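Local coordinates for SusD homolog (Bacteroides thetaiotaomicron VPI-5482, PDB 3FDH), which probably binds glycans at the outer membrane surface for uptake, as SusD does, at residues I93-C96 and R101-G104; R208-S213 and A218-V223; G253-R258 and F322-T327. All blocks are in the same frame, centred on the assembly; numbering follows the deposited sequence.

Contact 1 (I93-C96 and R101-G104)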
loop_
_atom_site.group_PDB
_atom_site.type_symbol
_atom_site.label_atom_id
_atom_site.label_comp_id
_atom_site.label_asym_id
_atom_site.label_seq_id
_atom_site.Cartn_x
_atom_site.Cartn_y
_atom_site.Cartn_z
ATOM N N ILE A 93 18.486 5.006 -15.614
ATOM C CA ILE A 93 18.116 4.335 -16.862
ATOM C C ILE A 93 18.949 4.903 -17.978
ATOM O O ILE A 93 19.459 4.180 -18.831
ATOM C CB ILE A 93 16.612 4.441 -17.169
ATOM C CG1 ILE A 93 15.804 3.712 -16.080
ATOM C CG2 ILE A 93 16.355 3.907 -18.575
ATOM C CD1 ILE A 93 14.317 3.874 -16.164
ATOM N N ASP A 94 19.127 6.210 -17.933
ATOM C CA ASP A 94 19.955 6.890 -18.931
ATOM C C ASP A 94 21.426 6.564 -18.747
ATOM O O ASP A 94 22.131 6.261 -19.699
ATOM C CB ASP A 94 19.776 8.403 -18.919
ATOM C CG ASP A 94 18.459 8.840 -19.546
ATOM O OD1 ASP A 94 17.743 7.990 -20.134
ATOM O OD2 ASP A 94 18.154 10.047 -19.449
ATOM N N GLN A 95 21.880 6.618 -17.507
ATOM C CA GLN A 95 23.302 6.336 -17.236
ATOM C C GLN A 95 23.673 4.916 -17.634
ATOM O O GLN A 95 24.810 4.655 -18.015
ATOM C CB GLN A 95 23.671 6.582 -15.776
ATOM C CG GLN A 95 23.722 8.055 -15.440
ATOM C CD GLN A 95 24.197 8.348 -14.024
ATOM O OE1 GLN A 95 24.611 7.461 -13.279
ATOM N NE2 GLN A 95 24.117 9.595 -13.650
ATOM N N CYS A 96 22.680 4.025 -17.623
ATOM C CA CYS A 96 22.930 2.596 -17.871
ATOM C C CYS A 96 22.781 2.231 -19.325
ATOM O O CYS A 96 23.033 1.088 -19.729
ATOM C CB CYS A 96 22.032 1.715 -17.024
ATOM S SG CYS A 96 22.509 1.709 -15.332
ATOM N N ARG A 101 27.482 6.625 -18.565
ATOM C CA ARG A 101 28.662 6.317 -17.747
ATOM C C ARG A 101 28.603 4.909 -17.172
ATOM O O ARG A 101 29.637 4.303 -16.853
ATOM C CB ARG A 101 28.835 7.297 -16.589
ATOM C CG ARG A 101 27.688 7.321 -15.619
ATOM C CD ARG A 101 28.063 8.017 -14.350
ATOM N NE ARG A 101 28.939 7.201 -13.518
ATOM C CZ ARG A 101 29.574 7.676 -12.461
ATOM N NH1 ARG A 101 29.455 8.960 -12.177
ATOM N NH2 ARG A 101 30.338 6.897 -11.713
ATOM N N ASP A 102 27.387 4.393 -17.052
ATOM C CA ASP A 102 27.193 3.079 -16.455
ATOM C C ASP A 102 26.765 2.044 -17.475
ATOM O O ASP A 102 26.163 1.041 -17.144
ATOM C CB ASP A 102 26.195 3.154 -15.314
ATOM C CG ASP A 102 26.698 3.971 -14.162
ATOM O OD1 ASP A 102 27.934 3.997 -13.965
ATOM O OD2 ASP A 102 25.877 4.594 -13.466
ATOM N N HIS A 103 27.065 2.315 -18.726
ATOM C CA HIS A 103 26.783 1.346 -19.793
ATOM C C HIS A 103 27.217 -0.056 -19.387
ATOM O O HIS A 103 28.292 -0.260 -18.846
ATOM C CB HIS A 103 27.500 1.730 -21.090
ATOM C CG HIS A 103 28.999 1.787 -20.962
ATOM N ND1 HIS A 103 29.663 2.880 -20.437
ATOM C CD2 HIS A 103 29.960 0.893 -21.299
ATOM C CE1 HIS A 103 30.964 2.651 -20.448
ATOM N NE2 HIS A 103 31.171 1.452 -20.967
ATOM N N GLY A 104 26.367 -1.024 -19.666
ATOM C CA GLY A 104 26.654 -2.426 -19.362
ATOM C C GLY A 104 26.033 -2.920 -18.076
ATOM O O GLY A 104 26.129 -4.097 -17.732
HETATM O O HOH W 1 23.704 -1.179 -20.678
#
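Asp102 folds back against Gln95, its backbone N giving a hydrogen bond of 2.8 Å to Gln95 O. The N-H...O angle is 141°, and the donor sits 37° above the carbonyl plane instead of within it, so the bond is short but bent. Around it the packing is close. Asp102 CB lies 3.4 Å from the same Gln95 O, and on the inner side Cys96 SG reaches Asp102 CB at 4.0 Å. With CG beside its backbone N (chi1 -66°), the Asp102 carboxylate runs alongside the Gln95 side chain, and its OD2 is hydrogen-bonded to Ser21 OG on helix 21-37. This is the short connection between helix 76-95 and helix 106-127 in the largely helical SusD-like fold: the chain leaves the first helix at Gln95 and within a few residues comes back to the carbonyl of that last helical residue. Outward, the fit is looser. Arg101 lies side by side with Gln95, CG to CG at 4.0 Å, while its NE makes only a weak bond within a salt bridge to Asp102 OD1, and its NH1 is hydrogen-bonded to Ser18 OG. His103 is exposed and turns its ND1 to Gly100 O. Beyond it a water spans the two segments, accepting from Gly104 N at 2.9 Å and donating to Cys96 O.

Contact 2 (R208-S213 and A218-V223)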
loop_
_atom_site.group_PDB
_atom_site.type_symbol
_atom_site.label_atom_id
_atom_site.label_comp_id
_atom_site.label_asym_id
_atom_site.label_seq_id
_atom_site.Cartn_x
_atom_site.Cartn_y
_atom_site.Cartn_z
ATOM N N ARG A 208 -5.739 -3.599 -11.835
ATOM C CA ARG A 208 -6.087 -2.186 -11.546
ATOM C C ARG A 208 -6.982 -1.567 -12.598
ATOM O O ARG A 208 -7.899 -0.784 -12.298
ATOM C CB ARG A 208 -4.829 -1.332 -11.440
ATOM C CG ARG A 208 -5.157 0.129 -11.126
ATOM C CD ARG A 208 -5.231 0.370 -9.623
ATOM N NE ARG A 208 -3.869 0.513 -9.105
ATOM C CZ ARG A 208 -3.270 -0.290 -8.233
ATOM N NH1 ARG A 208 -3.912 -1.284 -7.660
ATOM N NH2 ARG A 208 -2.032 -0.032 -7.861
ATOM N N LEU A 209 -6.716 -1.931 -13.857
ATOM C CA LEU A 209 -7.384 -1.276 -15.004
ATOM C C LEU A 209 -8.561 -2.049 -15.586
ATOM O O LEU A 209 -9.069 -1.738 -16.646
ATOM C CB LEU A 209 -6.398 -1.038 -16.124
ATOM C CG LEU A 209 -5.105 -0.285 -15.839
ATOM C CD1 LEU A 209 -4.437 0.042 -17.171
ATOM C CD2 LEU A 209 -5.310 0.960 -15.026
ATOM N N ILE A 210 -8.970 -3.053 -14.860
ATOM C CA ILE A 210 -9.997 -4.000 -15.329
ATOM C C ILE A 210 -11.297 -3.342 -15.763
ATOM O O ILE A 210 -11.920 -3.765 -16.717
ATOM C CB ILE A 210 -10.281 -5.106 -14.273
ATOM C CG1 ILE A 210 -10.961 -6.314 -14.933
ATOM C CG2 ILE A 210 -11.095 -4.551 -13.080
ATOM C CD1 ILE A 210 -10.098 -7.000 -15.979
ATOM N N ASN A 211 -11.706 -2.311 -15.037
ATOM C CA ASN A 211 -12.944 -1.618 -15.368
ATOM C C ASN A 211 -12.944 -1.113 -16.794
ATOM O O ASN A 211 -13.991 -0.976 -17.441
ATOM C CB ASN A 211 -13.142 -0.448 -14.395
ATOM C CG ASN A 211 -14.484 0.229 -14.536
ATOM O OD1 ASN A 211 -15.481 -0.397 -14.899
ATOM N ND2 ASN A 211 -14.532 1.508 -14.190
ATOM N N ARG A 212 -11.741 -0.868 -17.294
ATOM C CA ARG A 212 -11.554 -0.267 -18.601
ATOM C C ARG A 212 -11.259 -1.293 -19.697
ATOM O O ARG A 212 -11.079 -0.961 -20.864
ATOM C CB ARG A 212 -10.430 0.758 -18.553
ATOM C CG ARG A 212 -10.732 1.981 -17.760
ATOM C CD ARG A 212 -11.832 2.797 -18.467
ATOM N NE ARG A 212 -12.122 4.010 -17.711
ATOM C CZ ARG A 212 -12.882 4.999 -18.138
ATOM N NH1 ARG A 212 -13.510 4.932 -19.305
ATOM N NH2 ARG A 212 -13.030 6.056 -17.376
ATOM N N SER A 213 -11.266 -2.550 -19.314
ATOM C CA SER A 213 -10.892 -3.622 -20.241
ATOM C C SER A 213 -11.886 -3.951 -21.337
ATOM O O SER A 213 -13.097 -3.852 -21.154
ATOM C CB SER A 213 -10.597 -4.896 -19.460
ATOM O OG SER A 213 -10.214 -5.936 -20.327
ATOM N N ALA A 218 -9.595 -12.303 -20.674
ATOM C CA ALA A 218 -8.190 -12.363 -21.122
ATOM C C ALA A 218 -7.329 -11.709 -20.043
ATOM O O ALA A 218 -6.256 -12.223 -19.671
ATOM C CB ALA A 218 -8.003 -11.676 -22.482
ATOM N N ASP A 219 -7.843 -10.615 -19.472
ATOM C CA ASP A 219 -7.101 -9.893 -18.421
ATOM C C ASP A 219 -6.960 -10.737 -17.159
ATOM O O ASP A 219 -5.900 -10.762 -16.526
ATOM C CB ASP A 219 -7.678 -8.512 -18.125
ATOM C CG ASP A 219 -7.285 -7.507 -19.174
ATOM O OD1 ASP A 219 -6.422 -7.879 -20.032
ATOM O OD2 ASP A 219 -7.837 -6.377 -19.154
ATOM N N TYR A 220 -8.030 -11.421 -16.787
ATOM C CA TYR A 220 -7.949 -12.286 -15.585
ATOM C C TYR A 220 -6.931 -13.399 -15.813
ATOM O O TYR A 220 -6.183 -13.813 -14.886
ATOM C CB TYR A 220 -9.295 -12.912 -15.170
ATOM C CG TYR A 220 -10.388 -11.905 -14.914
ATOM C CD1 TYR A 220 -10.148 -10.766 -14.157
ATOM C CD2 TYR A 220 -11.671 -12.102 -15.406
ATOM C CE1 TYR A 220 -11.160 -9.823 -13.927
ATOM C CE2 TYR A 220 -12.687 -11.181 -15.165
ATOM C CZ TYR A 220 -12.430 -10.036 -14.427
ATOM O OH TYR A 220 -13.439 -9.115 -14.190
ATOM N N GLU A 221 -6.889 -13.897 -17.050
ATOM C CA GLU A 221 -5.963 -14.996 -17.367
ATOM C C GLU A 221 -4.525 -14.474 -17.361
ATOM O O GLU A 221 -3.592 -15.176 -16.977
ATOM C CB GLU A 221 -6.412 -15.727 -18.642
ATOM C CG GLU A 221 -7.747 -16.480 -18.360
ATOM C CD GLU A 221 -8.473 -16.998 -19.589
ATOM O OE1 GLU A 221 -8.022 -16.744 -20.719
ATOM O OE2 GLU A 221 -9.528 -17.651 -19.418
ATOM N N LYS A 222 -4.368 -13.226 -17.743
ATOM C CA LYS A 222 -3.045 -12.612 -17.699
ATOM C C LYS A 222 -2.583 -12.512 -16.256
ATOM O O LYS A 222 -1.438 -12.801 -15.928
ATOM C CB LYS A 222 -3.050 -11.238 -18.356
ATOM C CG LYS A 222 -3.000 -11.333 -19.871
ATOM C CD LYS A 222 -3.373 -10.066 -20.558
ATOM C CE LYS A 222 -2.521 -8.909 -20.122
ATOM N NZ LYS A 222 -3.199 -7.616 -20.480
ATOM N N VAL A 223 -3.489 -12.100 -15.390
ATOM C CA VAL A 223 -3.159 -11.933 -13.977
ATOM C C VAL A 223 -2.669 -13.280 -13.466
ATOM O O VAL A 223 -1.606 -13.385 -12.883
ATOM C CB VAL A 223 -4.362 -11.425 -13.114
ATOM C CG1 VAL A 223 -4.059 -11.586 -11.615
ATOM C CG2 VAL A 223 -4.722 -9.961 -13.472
#
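Ile210 pushes its CD1 between Asp219 and Tyr220, at 3.6 Å from Asp219 CB and the same distance from Tyr220 CE1. The side chain gets there with CG1 anti to its backbone N (chi1 -161°), while the bend at the next torsion swings CD1 across to the helix. CG1 takes part as well, packing 3.7 Å from Tyr220 CE1; the isoleucine runs roughly perpendicular to the tyrosine and antiparallel to the aspartate side chain. Tyr220 brings its outer ring atoms to this meeting although its CB does not point there. A little further along, Ser213 OG, placed anti to its own N (chi1 -179°), donates to Asp219 OD2 at 2.7 Å. It arrives from well above the carboxylate plane, 58° out of it, and Ser213 CB comes along at 3.1 Å from the same oxygen. The other oxygen, OD1, takes Lys222 NZ at 3.3 Å in a salt bridge one turn on, from the other side of the carboxylate plane. The link between helix 191-208 and helix 216-228 holds Ile210 in a short 3-10 stretch. Ser213 OG also bonds to Asn215 N, tying the link to the start of the second helix. With a hydroxyl on one oxygen and an ammonium on the other, the Asp219 carboxylate is likely to stay ionised, its negative charge offset by the lysine and stabilised by the serine.

Contact 3 (G253-R258 and F322-T327)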
loop_
_atom_site.group_PDB
_atom_site.type_symbol
_atom_site.label_atom_id
_atom_site.label_comp_id
_atom_site.label_asym_id
_atom_site.label_seq_id
_atom_site.Cartn_x
_atom_site.Cartn_y
_atom_site.Cartn_z
ATOM N N GLY A 253 6.976 5.272 12.479
ATOM C CA GLY A 253 7.569 6.601 12.512
ATOM C C GLY A 253 6.556 7.690 12.681
ATOM O O GLY A 253 6.735 8.629 13.476
ATOM N N PHE A 254 5.484 7.579 11.919
ATOM C CA PHE A 254 4.387 8.538 12.011
ATOM C C PHE A 254 3.809 8.579 13.409
ATOM O O PHE A 254 3.628 9.646 13.984
ATOM C CB PHE A 254 3.250 8.247 11.031
ATOM C CG PHE A 254 2.021 9.078 11.314
ATOM C CD1 PHE A 254 1.959 10.401 10.921
ATOM C CD2 PHE A 254 0.953 8.545 12.040
ATOM C CE1 PHE A 254 0.847 11.166 11.222
ATOM C CE2 PHE A 254 -0.149 9.317 12.348
ATOM C CZ PHE A 254 -0.203 10.614 11.937
ATOM N N TYR A 255 3.546 7.414 13.972
ATOM C CA TYR A 255 2.961 7.352 15.323
ATOM C C TYR A 255 3.946 7.842 16.380
ATOM O O TYR A 255 3.591 8.441 17.389
ATOM C CB TYR A 255 2.461 5.936 15.680
ATOM C CG TYR A 255 1.725 5.963 16.999
ATOM C CD1 TYR A 255 0.395 6.364 17.068
ATOM C CD2 TYR A 255 2.355 5.583 18.177
ATOM C CE1 TYR A 255 -0.275 6.442 18.272
ATOM C CE2 TYR A 255 1.707 5.672 19.386
ATOM C CZ TYR A 255 0.392 6.103 19.434
ATOM O OH TYR A 255 -0.237 6.158 20.659
ATOM N N ASN A 256 5.210 7.579 16.113
ATOM C CA ASN A 256 6.270 7.920 17.050
ATOM C C ASN A 256 6.416 9.416 17.099
ATOM O O ASN A 256 6.704 9.981 18.149
ATOM C CB ASN A 256 7.568 7.270 16.619
ATOM C CG ASN A 256 8.714 7.612 17.515
ATOM O OD1 ASN A 256 9.624 8.344 17.096
ATOM N ND2 ASN A 256 8.694 7.096 18.759
ATOM N N SER A 257 6.178 10.046 15.952
ATOM C CA SER A 257 6.319 11.503 15.781
ATOM C C SER A 257 5.066 12.314 16.060
ATOM O O SER A 257 5.160 13.465 16.496
ATOM C CB SER A 257 6.748 11.851 14.355
ATOM O OG SER A 257 8.100 11.458 14.161
ATOM N N ARG A 258 3.918 11.708 15.798
ATOM C CA ARG A 258 2.623 12.395 15.853
ATOM C C ARG A 258 1.566 11.810 16.763
ATOM O O ARG A 258 0.597 12.488 17.097
ATOM C CB ARG A 258 2.036 12.472 14.435
ATOM C CG ARG A 258 2.979 13.091 13.448
ATOM C CD ARG A 258 3.188 14.531 13.814
ATOM N NE ARG A 258 4.485 15.010 13.357
ATOM C CZ ARG A 258 5.124 16.027 13.926
ATOM N NH1 ARG A 258 4.571 16.668 14.982
ATOM N NH2 ARG A 258 6.306 16.396 13.448
ATOM N N PHE A 322 0.132 -2.327 15.628
ATOM C CA PHE A 322 0.973 -2.017 14.460
ATOM C C PHE A 322 1.763 -0.699 14.552
ATOM O O PHE A 322 2.829 -0.555 13.952
ATOM C CB PHE A 322 0.142 -2.031 13.178
ATOM C CG PHE A 322 -0.462 -3.372 12.885
ATOM C CD1 PHE A 322 0.351 -4.456 12.600
ATOM C CD2 PHE A 322 -1.839 -3.556 12.988
ATOM C CE1 PHE A 322 -0.203 -5.682 12.350
ATOM C CE2 PHE A 322 -2.402 -4.770 12.761
ATOM C CZ PHE A 322 -1.580 -5.857 12.442
ATOM N N VAL A 323 1.252 0.234 15.347
ATOM C CA VAL A 323 1.908 1.529 15.480
ATOM C C VAL A 323 3.253 1.398 16.222
ATOM O O VAL A 323 4.072 2.304 16.188
ATOM C CB VAL A 323 0.980 2.605 16.135
ATOM C CG1 VAL A 323 -0.390 2.764 15.342
ATOM C CG2 VAL A 323 0.769 2.334 17.646
ATOM N N TYR A 324 3.484 0.263 16.894
ATOM C CA TYR A 324 4.740 0.008 17.627
ATOM C C TYR A 324 5.668 -1.008 16.955
ATOM O O TYR A 324 6.640 -1.500 17.547
ATOM C CB TYR A 324 4.441 -0.396 19.081
ATOM C CG TYR A 324 4.155 0.825 19.934
ATOM C CD1 TYR A 324 5.176 1.689 20.298
ATOM C CD2 TYR A 324 2.870 1.124 20.355
ATOM C CE1 TYR A 324 4.912 2.817 21.049
ATOM C CE2 TYR A 324 2.596 2.260 21.079
ATOM C CZ TYR A 324 3.618 3.105 21.415
ATOM O OH TYR A 324 3.341 4.222 22.189
ATOM N N ALA A 325 5.362 -1.324 15.698
ATOM C CA ALA A 325 6.128 -2.329 14.904
ATOM C C ALA A 325 7.367 -1.663 14.300
ATOM O O ALA A 325 7.499 -1.534 13.100
ATOM C CB ALA A 325 5.246 -2.934 13.785
ATOM N N LYS A 326 8.301 -1.336 15.190
ATOM C CA LYS A 326 9.441 -0.492 14.866
ATOM C C LYS A 326 10.297 -0.922 13.681
ATOM O O LYS A 326 10.740 -0.079 12.869
ATOM C CB LYS A 326 10.315 -0.298 16.102
ATOM C CG LYS A 326 11.420 0.728 15.911
ATOM C CD LYS A 326 12.225 0.842 17.192
ATOM C CE LYS A 326 13.282 1.929 17.106
ATOM N NZ LYS A 326 13.948 2.192 18.431
ATOM N N THR A 327 10.482 -2.232 13.593
ATOM C CA THR A 327 11.338 -2.823 12.584
ATOM C C THR A 327 10.605 -3.711 11.602
ATOM O O THR A 327 11.222 -4.436 10.848
ATOM C CB THR A 327 12.520 -3.567 13.221
ATOM O OG1 THR A 327 12.040 -4.623 14.047
ATOM C CG2 THR A 327 13.358 -2.612 14.073
#
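Tyr255 lays its ring against Val323 and turns one edge to Tyr324. CB starts the packing at 3.7 Å from Val323 CB. CG, anti to the backbone N (chi1 -173°), comes closer to that same Val323 CB, at 3.5 Å. The ring then divides: CD1 looks to Val323 CG1 at 4.1 Å, whereas CD2 meets Val323 CG2. That second methyl sits almost centrally over the face, 3.7 Å from the ring centroid and 14° off the normal, which makes a CH-pi contact. Farther out, CE2 reaches Tyr324 OH at 3.6 Å, with that oxygen in the plane of the Tyr255 ring at its edge, and CZ still has Val323 CG2 at 4.2 Å. The two rings form an offset edge-to-face (T-shaped) pair, centroids 5.5 Å apart and planes at 69°, the edge belonging to Tyr255 and the face to Tyr324. Tyr324 OH is itself hydrogen-bonded to Arg292 NH2, a tie at the far end of that ring. A serine in place of Tyr255 would probably open a gap over Val323 CG2 and leave the Tyr324 face without its aromatic partner. The buried cluster thus joins helix 250-258 to the loop between strands 319-320 and 330-331: both tyrosines touch Ile319 on strand 319-320, Val323 also packs on Phe251 of the helix, and Tyr324 rests on Leu379 of helix 354-379.

Overall arrangement
The three contacts follow one another along a single chain without interleaving, and no two of them touch. Contacts 1 and 2 each close a short connection between consecutive helices and lie about 34 Å apart between centres, with about 19 Å between nearest atoms. Contact 3 instead joins parts 64 residues apart in sequence, and its centre is about 36 Å from that of contact 2, on the opposite side of the chain's centre, and about 38 Å from that of contact 1. Contact 1 is the most peripheral, about 30 Å from the chain's centre, against about 16 Å for contact 3. No binding site is identified at any of the three, and each is best read as structural packing.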